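Local atomic coordinates of PROTEIN (hypothetical protein EF0366) (Enterococcus faecalis, PDB entry 1VPY), a protein that is of unknown function but belongs to the DUF72 family and folds as a TIM alpha/beta barrel, crystallised here with bound zinc ions. Residues 44-49 / 252-257; 201-206 / 239-244; 224-229 / 260-265. One frame throughout, in Å; residues are numbered along the deposited sequence.

Contact 1: residues 44-49 / 252-257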
loop_
_atom_site.group_PDB
_atom_site.type_symbol
_atom_site.label_atom_id
_atom_site.label_comp_id
_atom_site.label_asym_id
_atom_site.label_seq_id
_atom_site.Cartn_x
_atom_site.Cartn_y
_atom_site.Cartn_z
ATOM N N LEU A 44 -5.229 6.985 9.005
ATOM C CA LEU A 44 -5.036 6.099 7.882
ATOM C C LEU A 44 -5.017 4.660 8.348
ATOM O O LEU A 44 -4.469 4.349 9.403
ATOM C CB LEU A 44 -3.724 6.448 7.179
ATOM C CG LEU A 44 -3.268 5.701 5.927
ATOM C CD1 LEU A 44 -4.200 5.968 4.744
ATOM C CD2 LEU A 44 -1.851 6.116 5.604
ATOM N N VAL A 45 -5.638 3.789 7.565
ATOM C CA VAL A 45 -5.575 2.363 7.812
ATOM C C VAL A 45 -5.360 1.630 6.494
ATOM O O VAL A 45 -5.789 2.096 5.443
ATOM C CB VAL A 45 -6.847 1.846 8.518
ATOM C CG1 VAL A 45 -7.977 1.638 7.529
ATOM C CG2 VAL A 45 -6.559 0.557 9.280
ATOM N N GLU A 46 -4.668 0.501 6.551
ATOM C CA GLU A 46 -4.665 -0.417 5.430
ATOM C C GLU A 46 -5.508 -1.615 5.794
ATOM O O GLU A 46 -5.296 -2.243 6.829
ATOM C CB GLU A 46 -3.263 -0.872 5.060
ATOM C CG GLU A 46 -3.257 -1.841 3.883
ATOM C CD GLU A 46 -1.886 -2.388 3.588
ATOM O OE1 GLU A 46 -0.927 -1.599 3.522
ATOM O OE2 GLU A 46 -1.760 -3.612 3.423
HETATM N N MSE A 47 -6.475 -1.920 4.940
HETATM C CA MSE A 47 -7.314 -3.078 5.146
HETATM C C MSE A 47 -6.999 -4.133 4.111
HETATM O O MSE A 47 -7.065 -3.876 2.905
HETATM C CB MSE A 47 -8.776 -2.681 5.109
HETATM C CG MSE A 47 -9.141 -1.755 6.246
HETATM SE SE MSE A 47 -11.059 -1.510 6.406
HETATM C CE MSE A 47 -11.614 -3.354 6.998
ATOM N N ASP A 48 -6.639 -5.314 4.608
ATOM C CA ASP A 48 -6.246 -6.437 3.773
ATOM C C ASP A 48 -7.387 -7.418 3.545
ATOM O O ASP A 48 -7.279 -8.324 2.734
ATOM C CB ASP A 48 -5.058 -7.146 4.409
ATOM C CG ASP A 48 -3.784 -6.323 4.337
ATOM O OD1 ASP A 48 -3.785 -5.238 3.716
ATOM O OD2 ASP A 48 -2.769 -6.768 4.905
ATOM N N THR A 49 -8.485 -7.204 4.261
ATOM C CA THR A 49 -9.651 -8.086 4.251
ATOM C C THR A 49 -10.144 -8.510 2.856
ATOM O O THR A 49 -10.502 -9.668 2.657
ATOM C CB THR A 49 -10.797 -7.462 5.100
ATOM O OG1 THR A 49 -11.998 -8.218 4.942
ATOM C CG2 THR A 49 -11.053 -6.032 4.690
ATOM N N GLY A 252 1.456 8.612 2.621
ATOM C CA GLY A 252 0.845 7.587 3.435
ATOM C C GLY A 252 1.921 6.666 3.938
ATOM O O GLY A 252 2.759 6.196 3.167
ATOM N N VAL A 253 1.907 6.415 5.240
ATOM C CA VAL A 253 2.846 5.493 5.850
ATOM C C VAL A 253 2.113 4.346 6.547
ATOM O O VAL A 253 1.312 4.566 7.464
ATOM C CB VAL A 253 3.790 6.212 6.839
ATOM C CG1 VAL A 253 4.763 5.227 7.455
ATOM C CG2 VAL A 253 4.550 7.350 6.140
ATOM N N ILE A 254 2.394 3.127 6.088
ATOM C CA ILE A 254 1.800 1.932 6.669
ATOM C C ILE A 254 2.867 1.071 7.332
ATOM O O ILE A 254 3.793 0.578 6.671
ATOM C CB ILE A 254 1.021 1.100 5.610
ATOM C CG1 ILE A 254 -0.185 1.886 5.060
ATOM C CG2 ILE A 254 0.609 -0.258 6.163
ATOM C CD1 ILE A 254 -1.120 2.490 6.095
ATOM N N PHE A 255 2.739 0.907 8.646
ATOM C CA PHE A 255 3.556 -0.052 9.369
ATOM C C PHE A 255 2.882 -1.418 9.277
ATOM O O PHE A 255 1.777 -1.616 9.788
ATOM C CB PHE A 255 3.744 0.378 10.826
ATOM C CG PHE A 255 4.694 1.533 11.006
ATOM C CD1 PHE A 255 4.250 2.848 10.870
ATOM C CD2 PHE A 255 6.033 1.305 11.303
ATOM C CE1 PHE A 255 5.141 3.924 11.027
ATOM C CE2 PHE A 255 6.925 2.365 11.476
ATOM C CZ PHE A 255 6.483 3.675 11.333
ATOM N N ASN A 256 3.542 -2.347 8.594
ATOM C CA ASN A 256 2.990 -3.671 8.356
ATOM C C ASN A 256 3.897 -4.748 8.966
ATOM O O ASN A 256 3.787 -5.938 8.664
ATOM C CB ASN A 256 2.793 -3.865 6.847
ATOM C CG ASN A 256 2.121 -5.181 6.499
ATOM O OD1 ASN A 256 1.165 -5.605 7.153
ATOM N ND2 ASN A 256 2.620 -5.832 5.459
ATOM N N ASN A 257 4.805 -4.317 9.836
ATOM C CA ASN A 257 5.694 -5.241 10.527
ATOM C C ASN A 257 4.907 -5.961 11.605
ATOM O O ASN A 257 3.893 -5.446 12.086
ATOM C CB ASN A 257 6.903 -4.505 11.115
ATOM C CG ASN A 257 6.507 -3.338 11.995
ATOM O OD1 ASN A 257 5.674 -2.506 11.620
ATOM N ND2 ASN A 257 7.101 -3.268 13.177
#
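Leu-44 and Glu-46 meet Ile-254 through their side chains, while the two backbones stay well apart: the axes of strands 44-47 and 252-255 approach to 7.7 Å and diverge by 56°, and the CA atoms of Glu-46 and Ile-254 are 7.0 Å from each other. That spacing is too wide for neighbouring strands to pair, in keeping with the strand order of the closed parallel sheet, which puts 13-18 between them; Glu-46 has backbone hydrogen bonding with Leu-18 of that strand. The contact therefore reaches past a strand of the TIM barrel, inside the barrel; Val-45 and Val-253, whose CB atoms point away from the partner segment, alternate with the residues that meet.

The apolar part joins Leu-44 CD2 to Ile-254 CD1 at 3.7 Å, the two side chains crossing at about a right angle. Leu-44 holds CG anti to its backbone N (chi1 -178°), which carries CG toward Ile-254, 3.9 Å from its CD1. The CD2 methyl of Leu-44 also rests against bare main chain, 3.8 Å from Gly-252 CA and likewise near Val-253 N, so one methyl touches both a branched side chain and the backbone leading up to it.

The second part sets one carboxylate oxygen against a methyl, Ile-254 CG2. Glu-46 is extended beyond CG, and its OE1 comes to 3.3 Å from Ile-254 CG2, while Glu-46 CB is 4.1 Å from both CG2 and CD1 of Ile-254. Ile-254 thus borders the glutamate stem as well as one carboxylate oxygen. The other oxygen, OE2, forms a salt bridge with Arg-204, and OE1 also has a hydrogen-bond partner beyond these two segments.

Since Ile-254 offers only hydrocarbon, it can confine the buried Glu-46 side chain by shape but cannot direct its oxygens; their orientation is more plausibly set by polar partners such as Arg-204.

Contact 2: residues 201-206 / 239-244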
loop_
_atom_site.group_PDB
_atom_site.type_symbol
_atom_site.label_atom_id
_atom_site.label_comp_id
_atom_site.label_asym_id
_atom_site.label_seq_id
_atom_site.Cartn_x
_atom_site.Cartn_y
_atom_site.Cartn_z
ATOM N N VAL A 201 2.239 9.530 -2.280
ATOM C CA VAL A 201 3.292 8.549 -2.087
ATOM C C VAL A 201 2.872 7.632 -0.957
ATOM O O VAL A 201 2.369 8.093 0.077
ATOM C CB VAL A 201 4.633 9.231 -1.741
ATOM C CG1 VAL A 201 5.645 8.235 -1.190
ATOM C CG2 VAL A 201 5.191 9.897 -2.962
ATOM N N LEU A 202 3.061 6.332 -1.159
ATOM C CA LEU A 202 2.810 5.362 -0.109
ATOM C C LEU A 202 4.090 4.628 0.267
ATOM O O LEU A 202 4.784 4.063 -0.597
ATOM C CB LEU A 202 1.706 4.372 -0.514
ATOM C CG LEU A 202 1.280 3.312 0.513
ATOM C CD1 LEU A 202 0.635 3.938 1.748
ATOM C CD2 LEU A 202 0.354 2.301 -0.114
ATOM N N PHE A 203 4.384 4.664 1.567
ATOM C CA PHE A 203 5.436 3.870 2.195
ATOM C C PHE A 203 4.800 2.662 2.838
ATOM O O PHE A 203 3.703 2.763 3.388
ATOM C CB PHE A 203 6.089 4.666 3.323
ATOM C CG PHE A 203 7.095 5.676 2.862
ATOM C CD1 PHE A 203 8.426 5.304 2.663
ATOM C CD2 PHE A 203 6.722 6.998 2.651
ATOM C CE1 PHE A 203 9.364 6.231 2.247
ATOM C CE2 PHE A 203 7.652 7.934 2.237
ATOM C CZ PHE A 203 8.978 7.554 2.038
ATOM N N ARG A 204 5.491 1.529 2.805
ATOM C CA ARG A 204 5.091 0.375 3.604
ATOM C C ARG A 204 6.322 -0.242 4.244
ATOM O O ARG A 204 7.277 -0.634 3.551
ATOM C CB ARG A 204 4.350 -0.668 2.763
ATOM C CG ARG A 204 2.965 -0.228 2.283
ATOM C CD ARG A 204 2.269 -1.352 1.534
ATOM N NE ARG A 204 1.540 -2.240 2.430
ATOM C CZ ARG A 204 1.476 -3.563 2.308
ATOM N NH1 ARG A 204 2.121 -4.198 1.333
ATOM N NH2 ARG A 204 0.773 -4.256 3.182
ATOM N N PHE A 205 6.301 -0.312 5.573
ATOM C CA PHE A 205 7.407 -0.867 6.319
ATOM C C PHE A 205 7.021 -2.250 6.799
ATOM O O PHE A 205 6.084 -2.413 7.588
ATOM C CB PHE A 205 7.784 0.032 7.495
ATOM C CG PHE A 205 8.017 1.475 7.120
ATOM C CD1 PHE A 205 8.724 1.813 5.968
ATOM C CD2 PHE A 205 7.543 2.497 7.936
ATOM C CE1 PHE A 205 8.938 3.150 5.624
ATOM C CE2 PHE A 205 7.758 3.831 7.609
ATOM C CZ PHE A 205 8.452 4.162 6.452
ATOM N N HIS A 206 7.746 -3.244 6.303
ATOM C CA HIS A 206 7.456 -4.641 6.589
ATOM C C HIS A 206 8.324 -5.204 7.708
ATOM O O HIS A 206 8.133 -6.349 8.119
ATOM C CB HIS A 206 7.652 -5.483 5.325
ATOM C CG HIS A 206 6.711 -5.133 4.215
ATOM N ND1 HIS A 206 5.362 -5.411 4.268
ATOM C CD2 HIS A 206 6.922 -4.518 3.027
ATOM C CE1 HIS A 206 4.783 -4.988 3.158
ATOM N NE2 HIS A 206 5.707 -4.441 2.390
ATOM N N GLU A 239 13.445 10.448 8.250
ATOM C CA GLU A 239 14.177 11.326 7.326
ATOM C C GLU A 239 13.646 11.159 5.910
ATOM O O GLU A 239 13.400 12.146 5.217
ATOM C CB GLU A 239 15.684 11.024 7.319
ATOM C CG GLU A 239 16.538 11.786 8.324
ATOM C CD GLU A 239 18.032 11.665 8.010
ATOM O OE1 GLU A 239 18.512 12.409 7.123
ATOM O OE2 GLU A 239 18.731 10.834 8.647
ATOM N N ALA A 240 13.473 9.905 5.493
ATOM C CA ALA A 240 13.029 9.571 4.142
ATOM C C ALA A 240 11.576 9.970 3.905
ATOM O O ALA A 240 11.230 10.478 2.831
ATOM C CB ALA A 240 13.238 8.094 3.862
ATOM N N VAL A 241 10.734 9.751 4.913
ATOM C CA VAL A 241 9.325 10.162 4.864
ATOM C C VAL A 241 9.201 11.681 4.679
ATOM O O VAL A 241 8.433 12.147 3.824
ATOM C CB VAL A 241 8.533 9.648 6.110
ATOM C CG1 VAL A 241 7.298 10.502 6.406
ATOM C CG2 VAL A 241 8.136 8.200 5.914
ATOM N N LEU A 242 9.965 12.443 5.464
ATOM C CA LEU A 242 10.014 13.896 5.317
ATOM C C LEU A 242 10.531 14.311 3.944
ATOM O O LEU A 242 9.928 15.154 3.284
ATOM C CB LEU A 242 10.877 14.523 6.404
ATOM C CG LEU A 242 10.251 14.754 7.775
ATOM C CD1 LEU A 242 11.364 15.045 8.764
ATOM C CD2 LEU A 242 9.230 15.894 7.750
ATOM N N LYS A 243 11.641 13.710 3.512
ATOM C CA LYS A 243 12.215 14.008 2.194
ATOM C C LYS A 243 11.190 13.782 1.072
ATOM O O LYS A 243 11.193 14.500 0.072
ATOM C CB LYS A 243 13.495 13.205 1.945
ATOM C CG LYS A 243 14.390 13.773 0.842
HETATM N N MSE A 244 10.305 12.802 1.254
HETATM C CA MSE A 244 9.239 12.537 0.286
HETATM C C MSE A 244 8.065 13.521 0.382
HETATM O O MSE A 244 7.483 13.887 -0.641
HETATM C CB MSE A 244 8.740 11.101 0.403
HETATM C CG MSE A 244 9.715 10.041 -0.103
HETATM SE SE MSE A 244 10.391 10.282 -1.955
HETATM C CE MSE A 244 12.139 11.223 -1.589
#
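Val-241 lays its CG2 methyl over one face of the Phe-203 ring, a CH-pi contact in which CG2 is 3.8 Å from the ring centroid and 16° off the ring normal. The methyl is displaced toward the rim, with Phe-203 CE2 its closest ring atom at 3.7 Å. A chi1 of 156° puts CG1 of Val-241 anti to the backbone N and leaves CG2 beside that N, as the branch that meets the ring.

Two further side-chain contacts are made at ring edges. Met-244, a selenomethionine, brings CG to 3.4 Å from Phe-203 CZ, near the plane of the ring; the two side chains cross at about a right angle. Beyond CG the chain is bent at chi2 and chi3, so that although CB points toward the strand, the end of the side chain leads off elsewhere. Val-241 CG2 serves a second ring as well, standing 4.1 Å from Phe-205 CZ at the edge of that ring.

These residues join a barrel strand to the helix that follows it. Strand 201-205 and helix 239-244 run almost antiparallel, at 170° with axes 10.3 Å apart, as expected for the first two elements of a beta-alpha-beta crossover; strand 250-255, the next along the chain, pairs in parallel beside 201-205. Phe-203 and Phe-205 face the helix, whereas the alternating Arg-204 reaches a salt bridge with Glu-150, inside the barrel.

A polar group borders the apolar patch: Ala-240 O lies 3.8 Å from Phe-203 CZ. This oxygen already accepts the helical hydrogen bond from Met-244 N, at 3.0 Å.

Contact 3: residues 224-229 / 260-265. With ZN (zinc ion), chain B.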
loop_
_atom_site.group_PDB
_atom_site.type_symbol
_atom_site.label_atom_id
_atom_site.label_comp_id
_atom_site.label_asym_id
_atom_site.label_seq_id
_atom_site.Cartn_x
_atom_site.Cartn_y
_atom_site.Cartn_z
ATOM N N ARG A 224 3.737 -14.969 11.595
ATOM C CA ARG A 224 4.414 -15.233 12.870
ATOM C C ARG A 224 5.918 -14.876 12.827
ATOM O O ARG A 224 6.747 -15.556 13.437
ATOM C CB ARG A 224 4.205 -16.697 13.283
ATOM N N THR A 225 6.248 -13.801 12.109
ATOM C CA THR A 225 7.631 -13.342 11.912
ATOM C C THR A 225 7.753 -11.900 12.418
ATOM O O THR A 225 7.221 -10.973 11.812
ATOM C CB THR A 225 8.053 -13.447 10.410
ATOM O OG1 THR A 225 8.303 -14.818 10.067
ATOM C CG2 THR A 225 9.300 -12.637 10.120
ATOM N N LEU A 226 8.453 -11.716 13.533
ATOM C CA LEU A 226 8.386 -10.444 14.260
ATOM C C LEU A 226 9.553 -9.517 13.968
ATOM O O LEU A 226 10.703 -9.955 13.896
ATOM C CB LEU A 226 8.292 -10.682 15.772
ATOM C CG LEU A 226 7.136 -11.514 16.325
ATOM C CD1 LEU A 226 7.433 -11.869 17.766
ATOM C CD2 LEU A 226 5.806 -10.771 16.221
ATOM N N TYR A 227 9.236 -8.238 13.780
ATOM C CA TYR A 227 10.246 -7.192 13.772
ATOM C C TYR A 227 9.742 -5.909 14.410
ATOM O O TYR A 227 8.766 -5.329 13.952
ATOM C CB TYR A 227 10.768 -6.898 12.363
ATOM C CG TYR A 227 12.088 -6.155 12.405
ATOM C CD1 TYR A 227 13.271 -6.826 12.707
ATOM C CD2 TYR A 227 12.151 -4.780 12.178
ATOM C CE1 TYR A 227 14.483 -6.149 12.764
ATOM C CE2 TYR A 227 13.360 -4.092 12.231
ATOM C CZ TYR A 227 14.519 -4.785 12.528
ATOM O OH TYR A 227 15.723 -4.129 12.592
ATOM N N HIS A 228 10.421 -5.484 15.470
ATOM C CA HIS A 228 10.138 -4.223 16.147
ATOM C C HIS A 228 11.256 -3.245 15.787
ATOM O O HIS A 228 12.398 -3.428 16.196
ATOM C CB HIS A 228 10.052 -4.448 17.668
ATOM C CG HIS A 228 9.823 -3.202 18.475
ATOM N ND1 HIS A 228 8.604 -2.901 19.048
ATOM C CD2 HIS A 228 10.663 -2.202 18.836
ATOM C CE1 HIS A 228 8.700 -1.759 19.709
ATOM N NE2 HIS A 228 9.939 -1.314 19.597
ATOM N N TYR A 229 10.923 -2.225 15.000
ATOM C CA TYR A 229 11.875 -1.185 14.612
ATOM C C TYR A 229 12.390 -0.430 15.821
ATOM O O TYR A 229 11.630 -0.124 16.742
ATOM C CB TYR A 229 11.218 -0.184 13.667
ATOM C CG TYR A 229 11.019 -0.652 12.245
ATOM C CD1 TYR A 229 12.095 -0.791 11.384
ATOM C CD2 TYR A 229 9.740 -0.913 11.750
ATOM C CE1 TYR A 229 11.914 -1.202 10.071
ATOM C CE2 TYR A 229 9.546 -1.327 10.434
ATOM C CZ TYR A 229 10.639 -1.466 9.599
ATOM O OH TYR A 229 10.465 -1.864 8.288
ATOM N N GLY A 260 0.691 -6.277 15.713
ATOM C CA GLY A 260 0.044 -4.976 15.640
ATOM C C GLY A 260 0.526 -4.060 16.748
ATOM O O GLY A 260 0.610 -2.849 16.556
ATOM N N GLY A 261 0.841 -4.647 17.902
ATOM C CA GLY A 261 1.430 -3.922 19.018
ATOM C C GLY A 261 2.762 -3.291 18.655
ATOM O O GLY A 261 3.059 -2.178 19.097
ATOM N N ASP A 262 3.563 -4.001 17.855
ATOM C CA ASP A 262 4.864 -3.503 17.401
ATOM C C ASP A 262 4.701 -2.396 16.371
ATOM O O ASP A 262 5.368 -1.360 16.449
ATOM C CB ASP A 262 5.711 -4.636 16.818
ATOM C CG ASP A 262 6.240 -5.572 17.882
ATOM O OD1 ASP A 262 6.778 -5.089 18.901
ATOM O OD2 ASP A 262 6.117 -6.799 17.706
ATOM N N ALA A 263 3.811 -2.632 15.409
ATOM C CA ALA A 263 3.469 -1.656 14.389
ATOM C C ALA A 263 2.918 -0.375 15.019
ATOM O O ALA A 263 3.358 0.723 14.677
ATOM C CB ALA A 263 2.474 -2.254 13.408
ATOM N N ALA A 264 1.980 -0.519 15.955
ATOM C CA ALA A 264 1.379 0.623 16.646
ATOM C C ALA A 264 2.365 1.395 17.521
ATOM O O ALA A 264 2.237 2.606 17.673
ATOM C CB ALA A 264 0.179 0.182 17.472
ATOM N N GLU A 265 3.338 0.696 18.103
ATOM C CA GLU A 265 4.369 1.339 18.910
ATOM C C GLU A 265 5.269 2.158 17.984
ATOM O O GLU A 265 5.475 3.353 18.207
ATOM C CB GLU A 265 5.177 0.300 19.699
ATOM C CG GLU A 265 6.185 0.877 20.702
ATOM C CD GLU A 265 5.559 1.284 22.039
ATOM O OE1 GLU A 265 4.349 1.028 22.250
ATOM O OE2 GLU A 265 6.289 1.852 22.890
HETATM ZN ZN ZN B . 10.741 0.653 20.545
#
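The backbones of loop 224-229 and the first turn of helix 260-265 come nearest at His-228 and Asp-262, whose CA atoms are 5.5 Å apart. Between their side chains runs the hydrogen bond of the contact, from His-228 ND1 to Asp-262 OD1, 2.9 Å long with an N-H...O angle of 155°. OD1 lies close to the plane of the imidazole, but the carboxylate is turned 82° against the ring and accepts on its anti side, with the donor tilted out of the carboxylate plane.

With ND1 acting as donor, His-228 NE2 is left to bind the zinc ion, at 2.3 Å. Asp-262 is thus a second-shell residue that orients the metal-binding imidazole, and its negative charge would tend to make the ring a stronger electron donor.

In the fold, the loop follows barrel strand 201-205 and precedes helix 231-245, while helix 260-273 follows the last strand, 250-255. The contact accordingly joins neighbouring parts of the TIM barrel at its surface. Further bonds hold the loop here, from Asn-257 ND2 to Tyr-227 O and from Tyr-229 N to Asn-266 OD1 on the same helix.

One helical turn beyond Asp-262, Glu-265 places CG 3.8 Å from His-228 CE1, at the edge of the ring. Its carboxylate is not in contact with the imidazole: Glu-265 OE2 is 5.8 Å from His-228 NE2. Beside the Asp-262 carboxylate, the exposed Leu-226 brings CD2 to 4.3 Å from Asp-262 OD2, a looser apolar neighbour.

Overall arrangement
Along the chain the segments occur in the order 44-49, 201-206, 224-229, 239-244, 252-257 and 260-265. Contact 1 closes the longest loop, bringing the second barrel strand to the eighth across the interior. Contact 2 falls wholly within that loop and closes a short one, seating helix 231-245 on the seventh strand. Contact 3 begins inside both loops and ends beyond them, so it crosses contacts 1 and 2 while tying the connection after strand 201-205 to the last helix. Asn-256 N probably donates to Phe-205 O, linking contacts 1 and 2 through neighbouring strands; Tyr-229 OH packs against Phe-205 CB between contacts 2 and 3.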